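Local atomic coordinates of reticulocyte binding protein (Streptococcus agalactiae COH1, PDB entry 3FAW), a protein that probably hydrolyses the alpha-1,6-glucosidic linkages of pullulan and related alpha-glucans as a secreted pullulanase carrying a cell-wall anchor signal. Residues Y198-L204 against T238-F243; S157-I161 against A173-L177; L603-M607 against V751-A755. All blocks are in the same frame, centred on the assembly; numbering follows the deposited sequence.

In the fold
Contacts 1 and 2 lie in the same antiparallel sheet of the carbohydrate-binding module of family 48, their centres about 13 Å apart. They meet directly, because strands 202-209 and 157-164 are neighbours and Phe243 touches Met160. Contact 1 is buried and mixes stacked rings, backbone bonds and a calcium ligand; contact 2 is partly buried, with Thr174 and Pro176 exposed. Contact 3 lies on the opposite side of the chain's centre, with its nearest atoms about 39 Å from contact 1. There a barrel helix meets a strand of the C-terminal domain in a buried joint of mainly apolar side chains, whereas the other two are antiparallel strand pairings held by backbone hydrogen bonds.

Contact 1: residues Y198-L204 against T238-F243; sequences YTGYYYL and TAKAAF. With CA (calcium ion), chain B.
The rings of Tyr203 and Phe243 lie nearly parallel, 8° between their planes, but slid apart so that they barely overlap; the nearest atoms are Tyr203 CD2 and Phe243 CE1 at 3.2 Å. On the opposite face of the Tyr203 ring sits the methyl of Ala241, a CH-pi contact with CB 3.5 Å from the ring centroid. Tyr203 is thus layered between Ala241 of the short strand 241-242 and Phe243 just after it; that strand pairs antiparallel with strand 202-209 in the sheet of the carbohydrate-binding module. The CG of Tyr203 stands between the backbone N and the carbonyl carbon (chi1 67°), which brings the ring back across the partner strand, while its OH bonds to Asp218. Met160, Ala137 and Leu189 extend this apolar layer.

Around it the backbones are laced together. Tyr203 N donates to Ala241 O, with a weak bond in return, and Phe243 N reaches Tyr201 O at 2.9 Å. Gly200, in the type II turn 198-201, adds a nearly straight bond beyond the ladder, from its N to Phe243 O (3.0 Å).

Tyr202 points to the other side of the sheet beside Ala242, whose CB lies at the ring edge, 3.6 Å from Tyr202 CD2, while Gly200 O sits over the centre of one ring face. At the polar end, Tyr202 OH binds calcium at 2.6 Å, beside four waters and the carbonyl oxygens of Lys165 and Lys363. One of those waters also donates to Gly200 O at 2.6 Å.

Contact 2: residues S157-I161 against A173-L177; sequences SVTMI and ATTPL
Leu177 reaches over the edge of strand 157-161 towards Val158 and Met160. Its CB rests 3.7 Å from Val158 O, the same carbonyl that its own backbone N grips with an almost linear bond of 2.9 Å. Beyond CG the two methyls part. CD1 turns in over the neighbouring strand, 3.8 Å from Met160 N and close to Met160 CB; CD2 looks towards Val158 CG1 at 4.4 Å, a looser touch. Tyr205 and Thr187 of the adjoining strands also pack against this leucine.

The two segments are the arms of a beta hairpin, strands 157-164 and 170-179, in the antiparallel sheet of the family 48 carbohydrate-binding module. Within 157-161 and 173-177, Met160 and Thr175 are a hydrogen-bonded pair, each N donating to the other's O, with Met160 N to Thr175 O at 3.0 Å. Thr159 with Pro176, and Ile161 with Thr174, are non-hydrogen-bonded pairs, so the missing N-H of Pro176 costs this ladder nothing. Across the Val158-Leu177 pair a water stands in for the second direct bond, accepting from Val158 N and donating to Leu177 O at 2.7 Å.

The sheet's two faces differ. Met160 and Thr175 share one, where the Met160 side chain packs on Ala148, Leu189 and Phe243. Thr159, Ile161, Thr174 and Pro176 lie on the other, with Thr174 and Pro176 exposed. Thr159 has its methyl CG2 anti to the backbone N (chi1 -57°, measured to OG1), which lays it against the partner strand, 3.5 Å from Thr175 O and 4.1 Å from Thr174 CB.

Contact 3: residues L603-M607 against V751-A755; sequences LGNVM and VFVNA
Helix segment 603-607 runs roughly antiparallel to strand 751-754, at 152° between their directions, and the axes come no closer than 9.6 Å, so the gap is bridged by side chains reaching across, in part onto the other backbone. Val753 stands in the middle, its CG1 anti to the backbone N (chi1 174°) and its CG2 beside that N, so that the two methyls serve different partners. CG2 lies 3.9 Å from Met607 CG, with Val606 CG1 a little farther off, while CG1 faces Leu603 CD2 at 4.1 Å and Met607 SD at a similar distance. The methionine side chain crosses the valine at about a right angle and also packs on Phe536 and Ile537.

Towards one end of the strand, Val606 CG1 meets Val751 CG1 at 4.0 Å. Towards the other, Leu603 sends CD1 past Val753 onto the strand's exit: it lies 3.6 Å from Ala755 CA and 3.7 Å from Asn754 O.

Helix 590-609 is one of the helices between the seventh and eighth strands of the TIM barrel, and strand 748-754 lies inside the five-stranded sheet of the C-terminal domain, so the contact joins these two domains. Ala808 of the adjacent strand 807-813 widens the same apolar patch. Asn754 points away from the helix, and its OD1 accepts from Asp756 N.

With methyls and the methionine CG and SD as the touching side-chain atoms, the joint rests on van der Waals fit and the exclusion of water, while strand 748-754 spends backbone bonds on its sheet neighbours at Ile737, Tyr739, Thr807 and Ile809.

Contact 1: residues Y198-L204 against T238-F243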
# COMPACT_ATOMS: atom_id res chain seq x y z
N TYR A 198 15.97 15.01 -27.55
CA TYR A 198 14.91 14.03 -27.31
C TYR A 198 14.13 14.27 -26.02
O TYR A 198 13.14 13.58 -25.76
CB TYR A 198 15.50 12.62 -27.28
CG TYR A 198 15.88 12.08 -28.64
CD1 TYR A 198 14.93 11.45 -29.44
CD2 TYR A 198 17.19 12.20 -29.11
CE1 TYR A 198 15.28 10.96 -30.69
CE2 TYR A 198 17.54 11.70 -30.37
CZ TYR A 198 16.58 11.08 -31.15
OH TYR A 198 16.91 10.59 -32.39
N THR A 199 14.56 15.25 -25.22
CA THR A 199 13.89 15.57 -23.95
C THR A 199 12.41 15.89 -24.20
O THR A 199 12.07 16.70 -25.06
CB THR A 199 14.59 16.76 -23.23
OG1 THR A 199 15.99 16.50 -23.12
CG2 THR A 199 14.00 16.98 -21.84
N GLY A 200 11.54 15.21 -23.46
CA GLY A 200 10.09 15.44 -23.57
C GLY A 200 9.37 14.63 -24.63
O GLY A 200 8.14 14.55 -24.62
N TYR A 201 10.10 14.02 -25.56
CA TYR A 201 9.49 13.16 -26.59
C TYR A 201 8.97 11.87 -25.96
O TYR A 201 9.46 11.43 -24.91
CB TYR A 201 10.46 12.86 -27.73
CG TYR A 201 10.58 13.97 -28.76
CD1 TYR A 201 11.40 15.07 -28.55
CD2 TYR A 201 9.87 13.91 -29.96
CE1 TYR A 201 11.51 16.09 -29.50
CE2 TYR A 201 9.97 14.92 -30.91
CZ TYR A 201 10.80 16.00 -30.67
OH TYR A 201 10.90 17.00 -31.62
N TYR A 202 8.00 11.25 -26.62
CA TYR A 202 7.35 10.05 -26.10
C TYR A 202 7.62 8.84 -26.99
O TYR A 202 7.92 8.99 -28.17
CB TYR A 202 5.85 10.28 -25.96
CG TYR A 202 5.48 11.53 -25.19
CD1 TYR A 202 4.90 12.62 -25.84
CD2 TYR A 202 5.72 11.63 -23.83
CE1 TYR A 202 4.55 13.77 -25.13
CE2 TYR A 202 5.39 12.78 -23.12
CZ TYR A 202 4.80 13.84 -23.77
OH TYR A 202 4.46 14.97 -23.06
N TYR A 203 7.52 7.64 -26.41
CA TYR A 203 7.81 6.41 -27.15
C TYR A 203 6.98 5.20 -26.71
O TYR A 203 6.61 5.06 -25.54
CB TYR A 203 9.31 6.08 -27.09
CG TYR A 203 9.84 5.71 -25.72
CD1 TYR A 203 10.05 4.37 -25.37
CD2 TYR A 203 10.13 6.69 -24.78
CE1 TYR A 203 10.53 4.03 -24.12
CE2 TYR A 203 10.61 6.35 -23.52
CZ TYR A 203 10.81 5.02 -23.20
OH TYR A 203 11.29 4.69 -21.95
N LEU A 204 6.69 4.33 -27.68
CA LEU A 204 6.16 3.00 -27.43
C LEU A 204 7.08 1.99 -28.13
O LEU A 204 7.87 2.37 -28.99
CB LEU A 204 4.73 2.86 -27.96
CG LEU A 204 3.62 3.62 -27.23
CD1 LEU A 204 2.31 3.52 -27.99
CD2 LEU A 204 3.45 3.12 -25.80
N THR A 238 -2.23 1.85 -23.84
CA THR A 238 -1.45 2.24 -22.68
C THR A 238 -1.05 3.70 -22.83
O THR A 238 -1.16 4.29 -23.91
CB THR A 238 -0.15 1.40 -22.54
OG1 THR A 238 0.75 1.71 -23.62
CG2 THR A 238 -0.46 -0.08 -22.54
N ALA A 239 -0.57 4.28 -21.74
CA ALA A 239 0.09 5.57 -21.79
C ALA A 239 1.39 5.40 -22.57
O ALA A 239 1.85 4.27 -22.79
CB ALA A 239 0.37 6.10 -20.38
N LYS A 240 1.98 6.52 -23.00
CA LYS A 240 3.24 6.49 -23.72
C LYS A 240 4.37 6.90 -22.78
O LYS A 240 4.20 7.81 -21.97
CB LYS A 240 3.18 7.43 -24.93
CG LYS A 240 2.08 7.10 -25.93
CD LYS A 240 2.11 8.07 -27.11
CE LYS A 240 0.92 7.86 -28.05
NZ LYS A 240 -0.36 8.38 -27.46
N ALA A 241 5.50 6.21 -22.87
CA ALA A 241 6.67 6.56 -22.06
C ALA A 241 7.26 7.90 -22.52
O ALA A 241 6.98 8.36 -23.62
CB ALA A 241 7.72 5.47 -22.14
N ALA A 242 8.05 8.53 -21.66
CA ALA A 242 8.66 9.82 -21.96
C ALA A 242 10.16 9.78 -21.72
O ALA A 242 10.63 9.10 -20.81
CB ALA A 242 8.02 10.93 -21.12
N PHE A 243 10.91 10.52 -22.54
CA PHE A 243 12.35 10.66 -22.34
C PHE A 243 12.60 11.80 -21.36
O PHE A 243 12.34 12.97 -21.67
CB PHE A 243 13.08 10.93 -23.66
CG PHE A 243 12.94 9.82 -24.67
CD1 PHE A 243 13.32 8.52 -24.36
CD2 PHE A 243 12.45 10.07 -25.95
CE1 PHE A 243 13.20 7.50 -25.29
CE2 PHE A 243 12.32 9.05 -26.88
CZ PHE A 243 12.70 7.77 -26.55
CA CA B . 4.42 17.42 -23.88
O HOH W 1 6.80 16.60 -23.70
O HOH W 2 3.18 19.42 -24.56
O HOH W 3 2.36 16.53 -24.71
O HOH W 4 6.02 19.27 -23.54

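Contact 2: residues S157-I161 against A173-L177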
# COMPACT_ATOMS: atom_id res chain seq x y z
N SER A 157 11.11 -9.34 -33.38
CA SER A 157 11.63 -8.00 -33.62
C SER A 157 11.00 -7.00 -32.65
O SER A 157 9.88 -7.20 -32.19
CB SER A 157 11.34 -7.57 -35.06
OG SER A 157 9.95 -7.46 -35.28
N VAL A 158 11.75 -5.95 -32.34
CA VAL A 158 11.26 -4.87 -31.49
C VAL A 158 11.59 -3.54 -32.18
O VAL A 158 12.73 -3.32 -32.60
CB VAL A 158 11.87 -4.93 -30.08
CG1 VAL A 158 11.42 -3.74 -29.23
CG2 VAL A 158 11.48 -6.24 -29.39
N THR A 159 10.58 -2.69 -32.31
CA THR A 159 10.71 -1.38 -32.95
C THR A 159 10.21 -0.29 -32.01
O THR A 159 9.14 -0.44 -31.42
CB THR A 159 9.89 -1.33 -34.25
OG1 THR A 159 10.31 -2.38 -35.13
CG2 THR A 159 10.05 0.02 -34.94
N MET A 160 10.98 0.78 -31.87
CA MET A 160 10.55 1.94 -31.10
C MET A 160 9.80 2.92 -32.01
O MET A 160 10.26 3.23 -33.11
CB MET A 160 11.73 2.66 -30.45
CG MET A 160 11.32 3.73 -29.44
SD MET A 160 12.67 4.81 -28.92
CE MET A 160 13.53 3.78 -27.72
N ILE A 161 8.65 3.39 -31.54
CA ILE A 161 7.89 4.42 -32.23
C ILE A 161 7.97 5.69 -31.38
O ILE A 161 7.66 5.65 -30.19
CB ILE A 161 6.40 4.04 -32.39
CG1 ILE A 161 6.26 2.66 -33.04
CG2 ILE A 161 5.67 5.10 -33.21
CD1 ILE A 161 4.83 2.20 -33.16
N ALA A 173 9.12 9.37 -35.84
CA ALA A 173 10.22 8.46 -36.19
C ALA A 173 10.01 7.05 -35.66
O ALA A 173 9.31 6.86 -34.66
CB ALA A 173 11.54 9.01 -35.67
N THR A 174 10.60 6.07 -36.35
CA THR A 174 10.68 4.70 -35.85
C THR A 174 12.06 4.11 -36.13
O THR A 174 12.70 4.48 -37.12
CB THR A 174 9.62 3.76 -36.48
OG1 THR A 174 10.08 3.31 -37.76
CG2 THR A 174 8.27 4.47 -36.64
N THR A 175 12.51 3.20 -35.27
CA THR A 175 13.84 2.60 -35.40
C THR A 175 13.86 1.18 -34.81
O THR A 175 13.25 0.94 -33.77
CB THR A 175 14.91 3.49 -34.72
OG1 THR A 175 16.22 3.03 -35.06
CG2 THR A 175 14.74 3.50 -33.20
N PRO A 176 14.55 0.23 -35.48
CA PRO A 176 14.61 -1.14 -34.97
C PRO A 176 15.68 -1.32 -33.90
O PRO A 176 16.76 -0.73 -34.01
CB PRO A 176 14.98 -1.94 -36.22
CG PRO A 176 15.81 -1.01 -37.02
CD PRO A 176 15.32 0.38 -36.73
N LEU A 177 15.38 -2.11 -32.88
CA LEU A 177 16.37 -2.46 -31.85
C LEU A 177 17.06 -3.77 -32.20
O LEU A 177 16.55 -4.56 -33.01
CB LEU A 177 15.71 -2.53 -30.47
CG LEU A 177 15.43 -1.17 -29.80
CD1 LEU A 177 14.36 -0.41 -30.57
CD2 LEU A 177 15.03 -1.34 -28.34
O HOH W 5 14.26 -5.57 -34.05

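Contact 3: residues L603-M607 against V751-A755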
# COMPACT_ATOMS: atom_id res chain seq x y z
N LEU A 603 -11.25 8.27 22.86
CA LEU A 603 -10.79 7.07 23.57
C LEU A 603 -9.97 6.17 22.66
O LEU A 603 -8.93 5.67 23.06
CB LEU A 603 -11.97 6.28 24.15
CG LEU A 603 -12.79 6.96 25.25
CD1 LEU A 603 -13.82 5.98 25.80
CD2 LEU A 603 -11.90 7.51 26.37
N GLY A 604 -10.45 5.97 21.43
CA GLY A 604 -9.74 5.19 20.42
C GLY A 604 -8.35 5.73 20.11
O GLY A 604 -7.39 4.97 20.02
N ASN A 605 -8.25 7.05 19.96
CA ASN A 605 -6.97 7.70 19.67
C ASN A 605 -6.00 7.62 20.85
O ASN A 605 -4.80 7.47 20.65
CB ASN A 605 -7.18 9.17 19.25
CG ASN A 605 -7.79 9.30 17.86
OD1 ASN A 605 -8.10 8.31 17.19
ND2 ASN A 605 -7.98 10.55 17.42
N VAL A 606 -6.53 7.72 22.07
CA VAL A 606 -5.71 7.52 23.27
C VAL A 606 -5.05 6.15 23.26
O VAL A 606 -3.84 6.03 23.49
CB VAL A 606 -6.54 7.66 24.56
CG1 VAL A 606 -5.77 7.14 25.76
CG2 VAL A 606 -6.95 9.11 24.78
N MET A 607 -5.84 5.11 22.99
CA MET A 607 -5.36 3.74 23.05
C MET A 607 -4.29 3.44 21.99
O MET A 607 -3.28 2.82 22.30
CB MET A 607 -6.54 2.75 22.97
CG MET A 607 -7.46 2.85 24.18
SD MET A 607 -8.77 1.62 24.25
CE MET A 607 -9.64 1.97 22.73
N VAL A 751 -2.20 4.89 32.15
CA VAL A 751 -3.30 5.24 31.25
C VAL A 751 -4.59 4.54 31.69
O VAL A 751 -4.61 3.32 31.87
CB VAL A 751 -3.00 4.80 29.79
CG1 VAL A 751 -4.09 5.31 28.84
CG2 VAL A 751 -1.62 5.29 29.35
N PHE A 752 -5.66 5.33 31.85
CA PHE A 752 -6.97 4.82 32.24
C PHE A 752 -7.99 5.14 31.15
O PHE A 752 -8.10 6.30 30.74
CB PHE A 752 -7.44 5.47 33.54
CG PHE A 752 -6.50 5.26 34.70
CD1 PHE A 752 -6.71 4.23 35.61
CD2 PHE A 752 -5.42 6.11 34.90
CE1 PHE A 752 -5.85 4.04 36.68
CE2 PHE A 752 -4.56 5.93 35.97
CZ PHE A 752 -4.78 4.90 36.86
N VAL A 753 -8.71 4.13 30.67
CA VAL A 753 -9.77 4.33 29.66
C VAL A 753 -11.09 3.72 30.14
O VAL A 753 -11.25 2.50 30.12
CB VAL A 753 -9.39 3.69 28.30
CG1 VAL A 753 -10.56 3.78 27.32
CG2 VAL A 753 -8.15 4.36 27.72
N ASN A 754 -12.01 4.58 30.59
CA ASN A 754 -13.37 4.15 30.88
C ASN A 754 -14.24 4.33 29.63
O ASN A 754 -14.72 5.44 29.36
CB ASN A 754 -13.97 4.92 32.06
CG ASN A 754 -15.36 4.41 32.45
OD1 ASN A 754 -15.81 3.36 31.98
ND2 ASN A 754 -16.04 5.14 33.33
N ALA A 755 -14.43 3.25 28.88
CA ALA A 755 -15.30 3.26 27.71
C ALA A 755 -16.75 2.88 28.06
O ALA A 755 -17.58 2.72 27.17
CB ALA A 755 -14.75 2.31 26.64